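PDB 3GO6: ribokinase RBSK from Mycobacterium tuberculosis, which probably phosphorylates D-ribose at O-5 with ATP and magnesium, yielding D-ribose 5-phosphate for nucleotide and amino-acid synthesis or the pentose phosphate pathway. Local coordinates for residues A[204-207]-A[212-215]; A[198-203]-A[221-226]; A[87-92]-A[97-102]. All blocks are in the same frame, centred on the assembly; numbering follows the deposited sequence.

Contact 1 of 3, residues A[204-207]-A[212-215]; sequences NDWP and HFVI
Trp206 meets Phe213 through first torsions of the same general kind: the indole swings CG to the far side of CB from the backbone N (chi1 -171°), while the benzyl group of Phe213 stops about 35° short of that staggered position (chi1 -144°), which carries its ring across to the helix side. The two residues belong to a beta-alpha-beta unit of the ribokinase-type fold, strand 195-199, helix 200-205 and strand 212-216, and they join the end of the helix to the next parallel strand of the unit. Trp206 is the first residue to leave helical geometry, and from there its ring reaches toward helix 183-192 and strand 195-199.

The touching is narrow. CZ of Phe213, the far end of the ring, meets CD1 of Trp206 at 4.0 Å, and the same CZ lies 4.1 Å from CB of Trp206. The five-membered ring and the phenyl ring have centroids 5.7 Å apart and planes inclined at 62°, an oblique aromatic pair.

Large flat side chains suit these places because each must span a wide backbone separation, 10.3 Å between the CA atoms of Trp206 and Phe213. Leu186, Ala190 and Val196 also pack on the indole, so Trp206 is buried among several elements; Val196 and Ala203 touch Phe213 as well. Pro207 follows directly, and its CD lies 3.3 Å above one face of the Trp206 ring, offset toward the rim. On the phenyl ring of Phe213, a face is occupied by Ile215 CG1, 4.1 Å above the plane.

Contact 2 of 3, residues A[198-203]-A[221-226]; sequences ANEHEA and GARYVG
Glu200 and Arg223 approach at about a right angle, and their flat ends, carboxylate and guanidinium, are tilted by 28°, so the pairing is not flat. This salt bridge links the first turn of helix 200-205 to strand 222-226 across the intervening strand 212-216, on one face of the large mixed sheet of the ribokinase fold. Both oxygens face the NE and NH2 edge of the arginine, but unequally. NH2 of Arg223 gives a bond of 2.8 Å to OE1 of Glu200, moderately bent with an N-H...O angle of 151°; the oxygen lies close to the guanidinium plane, whereas the donor sits 39° above the carboxylate plane. The second bond, from NE of Arg223 to OE2 of Glu200, is weak at 3.3 Å.

Long, flexible chains are needed here because the nearest CA atoms, those of Glu200 and Arg223, are 9.4 Å apart. The arginine leaves the strand extended and then bends at chi3, which presents its NE and NH2 edge, while the glutamate bends at chi2. Leu217 touches both side chains, and Glu232 of the next strand packs beside Arg223.

The turn that carries Glu200 is fixed by a capping box. Asn199, predicted to bind ATP, is the N-cap: its short side chain can fold back on the helix start, and OD1 takes the N-H of Glu202 at 2.8 Å. Glu202 replies through OE1, which accepts from N of Asn199 at 2.9 Å, while its other oxygen, OE2, is hydrogen-bonded to OG of Ser177.

Contact 3 of 3, residues A[87-92]-A[97-102]; sequences QLRAHL and VGLDRT
The guanidinium of Arg89 has water 1 at its edge, in plane, and OG1 of Thr102 lies obliquely to it, 3.9 Å from NH1 of Arg89. In this helix-to-strand connection of the PfkB family fold, the chain leaves helix 83-94 and folds back along it before strand 103-104. Water 1 joins the two segments: it accepts from NH2 of Arg89 at 2.9 Å and donates to OG1 of Thr102. Arginine suits the position because its extended chain carries charge to this watery margin, while its CB stays beside Leu99 CD1.

Nearer the sheet the contact is apolar. Leu92 and Leu99 cross at about a right angle, with CD1 of Leu92 and CD2 of Leu99 3.7 Å apart; Leu99 CD1 rests against the carbonyl O of Arg89. The other branch of Leu92, CD2, meets CG1 of Val97 at 3.9 Å. Leu92, Val97 and Leu99, all branched, fill the space between the helix and the returning chain, and Phe75 and Phe79 of nearby strands also pack on Leu92. A backbone bond from Val97 N to Leu92 O, 3.1 Å long, starts the return.

Its far end is a type I turn, Leu99 to Thr102. The hydroxyl of Thr102, placed between its backbone N and carbonyl carbon (chi1 62°), points into the turn: OG1 donates in the carbonyl plane to O of Leu99 at 2.7 Å, and that oxygen also accepts from N of Thr102.

How the contacts relate
Contact 3 comes first along the chain and closes before the other two open; contact 1 then falls within the span of sequence that contact 2 brackets. Contacts 1 and 2 are neighbours, with centres 6 Å apart: both use helix 200-205, and strands 212-216 and 222-226 pair side by side in the eight-stranded sheet, where Arg223 N lies 2.8 Å from Ile215 O. Together they bind one helix to two consecutive strands near the predicted ATP site. Contact 3 lies across the chain's centre, about 29 to 30 Å away between centres, where Leu92 packs on Ala60, a predicted substrate-site residue, with its side chain about 11 Å from the bound ribose.

Contact 1 of 3, residues A[204-207]-A[212-215]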
loop_
_atom_site.group_PDB
_atom_site.type_symbol
_atom_site.label_atom_id
_atom_site.label_comp_id
_atom_site.label_asym_id
_atom_site.label_seq_id
_atom_site.Cartn_x
_atom_site.Cartn_y
_atom_site.Cartn_z
ATOM N N ASN A 204 6.479 -20.604 18.508
ATOM C CA ASN A 204 5.426 -20.984 19.465
ATOM C C ASN A 204 4.202 -21.592 18.771
ATOM O O ASN A 204 3.582 -22.497 19.305
ATOM C CB ASN A 204 4.946 -19.772 20.280
ATOM C CG ASN A 204 5.984 -19.262 21.264
ATOM O OD1 ASN A 204 6.912 -19.988 21.646
ATOM N ND2 ASN A 204 5.825 -17.998 21.700
ATOM N N ASP A 205 3.855 -21.076 17.587
ATOM C CA ASP A 205 2.685 -21.532 16.859
ATOM C C ASP A 205 2.877 -22.852 16.120
ATOM O O ASP A 205 1.898 -23.518 15.793
ATOM C CB ASP A 205 2.200 -20.462 15.869
ATOM C CG ASP A 205 0.777 -20.717 15.387
ATOM O OD1 ASP A 205 -0.161 -20.621 16.217
ATOM O OD2 ASP A 205 0.584 -21.017 14.182
ATOM N N TRP A 206 4.120 -23.216 15.838
ATOM C CA TRP A 206 4.427 -24.410 15.052
ATOM C C TRP A 206 4.056 -25.694 15.834
ATOM O O TRP A 206 4.341 -25.784 17.024
ATOM C CB TRP A 206 5.907 -24.410 14.694
ATOM C CG TRP A 206 6.337 -25.469 13.717
ATOM C CD1 TRP A 206 7.161 -26.522 13.967
ATOM C CD2 TRP A 206 5.997 -25.544 12.320
ATOM N NE1 TRP A 206 7.338 -27.271 12.813
ATOM C CE2 TRP A 206 6.638 -26.685 11.793
ATOM C CE3 TRP A 206 5.206 -24.763 11.471
ATOM C CZ2 TRP A 206 6.524 -27.058 10.447
ATOM C CZ3 TRP A 206 5.082 -25.144 10.133
ATOM C CH2 TRP A 206 5.740 -26.273 9.635
ATOM N N PRO A 207 3.405 -26.667 15.170
ATOM C CA PRO A 207 2.834 -27.847 15.879
ATOM C C PRO A 207 3.778 -28.735 16.716
ATOM O O PRO A 207 3.408 -29.121 17.834
ATOM C CB PRO A 207 2.190 -28.655 14.749
ATOM C CG PRO A 207 1.882 -27.608 13.682
ATOM C CD PRO A 207 3.092 -26.712 13.728
ATOM N N HIS A 212 15.873 -30.011 13.533
ATOM C CA HIS A 212 16.682 -28.819 13.779
ATOM C C HIS A 212 15.775 -27.575 13.809
ATOM O O HIS A 212 15.337 -27.117 12.756
ATOM C CB HIS A 212 17.752 -28.688 12.689
ATOM C CG HIS A 212 18.549 -29.940 12.476
ATOM N ND1 HIS A 212 19.544 -30.348 13.345
ATOM C CD2 HIS A 212 18.510 -30.870 11.490
ATOM C CE1 HIS A 212 20.074 -31.479 12.908
ATOM N NE2 HIS A 212 19.461 -31.819 11.786
ATOM N N PHE A 213 15.482 -27.058 15.004
ATOM C CA PHE A 213 14.620 -25.884 15.179
ATOM C C PHE A 213 15.533 -24.659 15.272
ATOM O O PHE A 213 16.350 -24.556 16.191
ATOM C CB PHE A 213 13.762 -26.007 16.449
ATOM C CG PHE A 213 12.364 -25.422 16.336
ATOM C CD1 PHE A 213 12.038 -24.462 15.353
ATOM C CD2 PHE A 213 11.369 -25.815 17.245
ATOM C CE1 PHE A 213 10.751 -23.930 15.264
ATOM C CE2 PHE A 213 10.067 -25.300 17.171
ATOM C CZ PHE A 213 9.747 -24.351 16.178
ATOM N N VAL A 214 15.419 -23.762 14.290
ATOM C CA VAL A 214 16.260 -22.564 14.200
ATOM C C VAL A 214 15.378 -21.369 14.498
ATOM O O VAL A 214 14.536 -20.967 13.678
ATOM C CB VAL A 214 16.938 -22.427 12.807
ATOM C CG1 VAL A 214 17.798 -21.156 12.739
ATOM C CG2 VAL A 214 17.801 -23.658 12.491
ATOM N N ILE A 215 15.538 -20.801 15.682
ATOM C CA ILE A 215 14.654 -19.735 16.112
ATOM C C ILE A 215 15.421 -18.422 16.030
ATOM O O ILE A 215 16.369 -18.203 16.773
ATOM C CB ILE A 215 14.079 -19.960 17.540
ATOM C CG1 ILE A 215 13.322 -21.291 17.641
ATOM C CG2 ILE A 215 13.131 -18.831 17.936
ATOM C CD1 ILE A 215 14.228 -22.428 18.092
#

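Contact 2 of 3, residues A[198-203]-A[221-226]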
loop_
_atom_site.group_PDB
_atom_site.type_symbol
_atom_site.label_atom_id
_atom_site.label_comp_id
_atom_site.label_asym_id
_atom_site.label_seq_id
_atom_site.Cartn_x
_atom_site.Cartn_y
_atom_site.Cartn_z
ATOM N N ALA A 198 12.044 -19.911 12.246
ATOM C CA ALA A 198 10.924 -19.110 12.712
ATOM C C ALA A 198 11.392 -18.106 13.737
ATOM O O ALA A 198 12.369 -18.358 14.424
ATOM C CB ALA A 198 9.849 -20.002 13.311
ATOM N N ASN A 199 10.719 -16.964 13.838
ATOM C CA ASN A 199 10.964 -16.090 14.994
ATOM C C ASN A 199 10.311 -16.704 16.249
ATOM O O ASN A 199 9.672 -17.758 16.157
ATOM C CB ASN A 199 10.559 -14.616 14.727
ATOM C CG ASN A 199 9.060 -14.409 14.573
ATOM O OD1 ASN A 199 8.228 -15.115 15.157
ATOM N ND2 ASN A 199 8.707 -13.398 13.801
ATOM N N GLU A 200 10.472 -16.075 17.409
ATOM C CA GLU A 200 9.949 -16.677 18.652
ATOM C C GLU A 200 8.436 -16.881 18.620
ATOM O O GLU A 200 7.950 -17.963 18.961
ATOM C CB GLU A 200 10.392 -15.895 19.903
ATOM C CG GLU A 200 11.888 -16.042 20.205
ATOM C CD GLU A 200 12.234 -17.144 21.222
ATOM O OE1 GLU A 200 11.521 -18.181 21.315
ATOM O OE2 GLU A 200 13.247 -16.970 21.938
ATOM N N HIS A 201 7.699 -15.872 18.162
ATOM C CA HIS A 201 6.234 -15.968 18.057
ATOM C C HIS A 201 5.793 -17.057 17.060
ATOM O O HIS A 201 4.912 -17.893 17.362
ATOM C CB HIS A 201 5.631 -14.595 17.709
ATOM C CG HIS A 201 4.217 -14.653 17.217
ATOM N ND1 HIS A 201 3.134 -14.803 18.061
ATOM C CD2 HIS A 201 3.705 -14.560 15.964
ATOM C CE1 HIS A 201 2.020 -14.817 17.346
ATOM N NE2 HIS A 201 2.340 -14.674 16.072
ATOM N N GLU A 202 6.409 -17.068 15.883
ATOM C CA GLU A 202 6.139 -18.122 14.898
ATOM C C GLU A 202 6.531 -19.517 15.423
ATOM O O GLU A 202 5.822 -20.505 15.167
ATOM C CB GLU A 202 6.870 -17.831 13.577
ATOM C CG GLU A 202 6.411 -16.550 12.870
ATOM C CD GLU A 202 7.429 -16.005 11.845
ATOM O OE1 GLU A 202 8.611 -16.439 11.847
ATOM O OE2 GLU A 202 7.027 -15.114 11.044
ATOM N N ALA A 203 7.646 -19.611 16.142
ATOM C CA ALA A 203 8.084 -20.906 16.687
ATOM C C ALA A 203 7.061 -21.480 17.685
ATOM O O ALA A 203 6.799 -22.700 17.685
ATOM C CB ALA A 203 9.476 -20.800 17.320
ATOM N N GLY A 221 20.938 -12.816 16.805
ATOM C CA GLY A 221 21.248 -13.921 15.898
ATOM C C GLY A 221 20.148 -14.975 15.879
ATOM O O GLY A 221 19.048 -14.733 15.377
ATOM N N ALA A 222 20.451 -16.145 16.426
ATOM C CA ALA A 222 19.521 -17.265 16.421
ATOM C C ALA A 222 19.801 -18.227 17.569
ATOM O O ALA A 222 20.927 -18.308 18.066
ATOM C CB ALA A 222 19.572 -18.012 15.065
ATOM N N ARG A 223 18.751 -18.927 17.983
ATOM C CA ARG A 223 18.784 -19.983 18.997
ATOM C C ARG A 223 18.540 -21.300 18.240
ATOM O O ARG A 223 17.670 -21.358 17.363
ATOM C CB ARG A 223 17.624 -19.722 19.954
ATOM C CG ARG A 223 17.604 -20.425 21.246
ATOM C CD ARG A 223 16.655 -19.694 22.239
ATOM N NE ARG A 223 15.234 -19.619 21.848
ATOM C CZ ARG A 223 14.376 -20.643 21.899
ATOM N NH1 ARG A 223 14.788 -21.848 22.272
ATOM N NH2 ARG A 223 13.104 -20.477 21.558
ATOM N N TYR A 224 19.301 -22.340 18.567
ATOM C CA TYR A 224 19.074 -23.680 18.010
ATOM C C TYR A 224 18.558 -24.638 19.097
ATOM O O TYR A 224 19.092 -24.653 20.215
ATOM C CB TYR A 224 20.364 -24.214 17.384
ATOM C CG TYR A 224 20.321 -25.664 16.977
ATOM C CD1 TYR A 224 20.150 -26.025 15.635
ATOM C CD2 TYR A 224 20.448 -26.689 17.926
ATOM C CE1 TYR A 224 20.098 -27.346 15.252
ATOM C CE2 TYR A 224 20.402 -28.028 17.545
ATOM C CZ TYR A 224 20.228 -28.349 16.209
ATOM O OH TYR A 224 20.189 -29.656 15.816
ATOM N N VAL A 225 17.516 -25.406 18.760
ATOM C CA VAL A 225 17.035 -26.519 19.586
ATOM C C VAL A 225 16.854 -27.742 18.686
ATOM O O VAL A 225 16.124 -27.684 17.688
ATOM C CB VAL A 225 15.680 -26.226 20.269
ATOM C CG1 VAL A 225 15.325 -27.341 21.278
ATOM C CG2 VAL A 225 15.679 -24.866 20.961
ATOM N N GLY A 226 17.534 -28.840 19.012
ATOM C CA GLY A 226 17.318 -30.084 18.279
ATOM C C GLY A 226 18.354 -31.144 18.555
ATOM O O GLY A 226 18.956 -31.170 19.641
#

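Contact 3 of 3, residues A[87-92]-A[97-102]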
loop_
_atom_site.group_PDB
_atom_site.type_symbol
_atom_site.label_atom_id
_atom_site.label_comp_id
_atom_site.label_asym_id
_atom_site.label_seq_id
_atom_site.Cartn_x
_atom_site.Cartn_y
_atom_site.Cartn_z
ATOM N N GLN A 87 7.455 -7.859 -14.217
ATOM C CA GLN A 87 8.463 -7.254 -13.361
ATOM C C GLN A 87 8.975 -8.242 -12.292
ATOM O O GLN A 87 10.175 -8.284 -11.991
ATOM C CB GLN A 87 7.856 -5.983 -12.745
ATOM C CG GLN A 87 8.823 -5.116 -11.958
ATOM C CD GLN A 87 8.199 -3.810 -11.462
ATOM O OE1 GLN A 87 7.110 -3.416 -11.898
ATOM N NE2 GLN A 87 8.902 -3.131 -10.545
ATOM N N LEU A 88 8.066 -9.043 -11.735
ATOM C CA LEU A 88 8.424 -10.056 -10.736
ATOM C C LEU A 88 9.318 -11.149 -11.333
ATOM O O LEU A 88 10.328 -11.543 -10.728
ATOM C CB LEU A 88 7.158 -10.690 -10.117
ATOM C CG LEU A 88 6.251 -9.723 -9.353
ATOM C CD1 LEU A 88 4.994 -10.480 -8.895
ATOM C CD2 LEU A 88 7.042 -9.152 -8.165
ATOM N N ARG A 89 8.947 -11.637 -12.511
ATOM C CA ARG A 89 9.752 -12.633 -13.224
ATOM C C ARG A 89 11.143 -12.097 -13.582
ATOM O O ARG A 89 12.138 -12.795 -13.448
ATOM C CB ARG A 89 9.052 -13.051 -14.531
ATOM C CG ARG A 89 7.856 -13.957 -14.377
ATOM C CD ARG A 89 7.005 -13.941 -15.693
ATOM N NE ARG A 89 5.800 -14.784 -15.577
ATOM C CZ ARG A 89 5.858 -16.103 -15.607
ATOM N NH1 ARG A 89 7.044 -16.681 -15.749
ATOM N NH2 ARG A 89 4.756 -16.842 -15.495
ATOM N N ALA A 90 11.198 -10.873 -14.079
ATOM C CA ALA A 90 12.466 -10.281 -14.498
ATOM C C ALA A 90 13.397 -10.106 -13.284
ATOM O O ALA A 90 14.608 -10.294 -13.394
ATOM C CB ALA A 90 12.218 -8.955 -15.183
ATOM N N HIS A 91 12.830 -9.750 -12.130
ATOM C CA HIS A 91 13.618 -9.627 -10.877
ATOM C C HIS A 91 14.325 -10.949 -10.552
ATOM O O HIS A 91 15.531 -10.958 -10.223
ATOM C CB HIS A 91 12.718 -9.159 -9.698
ATOM C CG HIS A 91 13.371 -9.247 -8.343
ATOM N ND1 HIS A 91 14.460 -8.483 -7.983
ATOM C CD2 HIS A 91 13.060 -9.989 -7.252
ATOM C CE1 HIS A 91 14.801 -8.759 -6.732
ATOM N NE2 HIS A 91 13.959 -9.662 -6.263
ATOM N N LEU A 92 13.592 -12.054 -10.657
ATOM C CA LEU A 92 14.148 -13.387 -10.408
ATOM C C LEU A 92 15.204 -13.790 -11.448
ATOM O O LEU A 92 16.307 -14.226 -11.084
ATOM C CB LEU A 92 13.033 -14.426 -10.290
ATOM C CG LEU A 92 12.251 -14.294 -8.963
ATOM C CD1 LEU A 92 10.906 -14.994 -9.024
ATOM C CD2 LEU A 92 13.082 -14.822 -7.786
ATOM N N VAL A 97 17.859 -16.876 -10.692
ATOM C CA VAL A 97 16.934 -17.856 -10.135
ATOM C C VAL A 97 16.152 -18.444 -11.300
ATOM O O VAL A 97 15.521 -17.700 -12.069
ATOM C CB VAL A 97 15.950 -17.202 -9.110
ATOM C CG1 VAL A 97 14.908 -18.197 -8.658
ATOM C CG2 VAL A 97 16.715 -16.602 -7.888
ATOM N N GLY A 98 16.185 -19.765 -11.426
ATOM C CA GLY A 98 15.443 -20.463 -12.480
ATOM C C GLY A 98 13.945 -20.434 -12.260
ATOM O O GLY A 98 13.486 -20.536 -11.113
ATOM N N LEU A 99 13.190 -20.312 -13.365
ATOM C CA LEU A 99 11.732 -20.173 -13.326
ATOM C C LEU A 99 10.943 -21.223 -14.132
ATOM O O LEU A 99 9.710 -21.107 -14.294
ATOM C CB LEU A 99 11.342 -18.770 -13.812
ATOM C CG LEU A 99 11.886 -17.571 -13.033
ATOM C CD1 LEU A 99 11.471 -16.248 -13.681
ATOM C CD2 LEU A 99 11.378 -17.652 -11.594
ATOM N N ASP A 100 11.613 -22.270 -14.599
ATOM C CA ASP A 100 10.921 -23.237 -15.453
ATOM C C ASP A 100 9.830 -24.025 -14.743
ATOM O O ASP A 100 8.958 -24.567 -15.398
ATOM C CB ASP A 100 11.902 -24.163 -16.168
ATOM C CG ASP A 100 12.920 -23.391 -17.011
ATOM O OD1 ASP A 100 12.582 -22.311 -17.572
ATOM O OD2 ASP A 100 14.076 -23.849 -17.083
ATOM N N ARG A 101 9.857 -24.065 -13.410
ATOM C CA ARG A 101 8.831 -24.779 -12.643
ATOM C C ARG A 101 7.760 -23.834 -12.058
ATOM O O ARG A 101 7.015 -24.210 -11.144
ATOM C CB ARG A 101 9.468 -25.603 -11.517
ATOM C CG ARG A 101 10.687 -26.427 -11.930
ATOM C CD ARG A 101 11.602 -26.688 -10.736
ATOM N NE ARG A 101 12.827 -27.384 -11.152
ATOM C CZ ARG A 101 13.638 -28.074 -10.349
ATOM N NH1 ARG A 101 13.381 -28.190 -9.049
ATOM N NH2 ARG A 101 14.724 -28.662 -10.861
ATOM N N THR A 102 7.681 -22.618 -12.577
ATOM C CA THR A 102 6.668 -21.668 -12.110
ATOM C C THR A 102 5.401 -21.816 -12.952
ATOM O O THR A 102 5.413 -22.472 -14.015
ATOM C CB THR A 102 7.178 -20.224 -12.149
ATOM O OG1 THR A 102 7.492 -19.854 -13.493
ATOM C CG2 THR A 102 8.440 -20.070 -11.283
HETATM O O HOH W 1 5.652 -19.614 -15.670
HETATM O O HOH W 2 8.031 -19.856 -16.693
#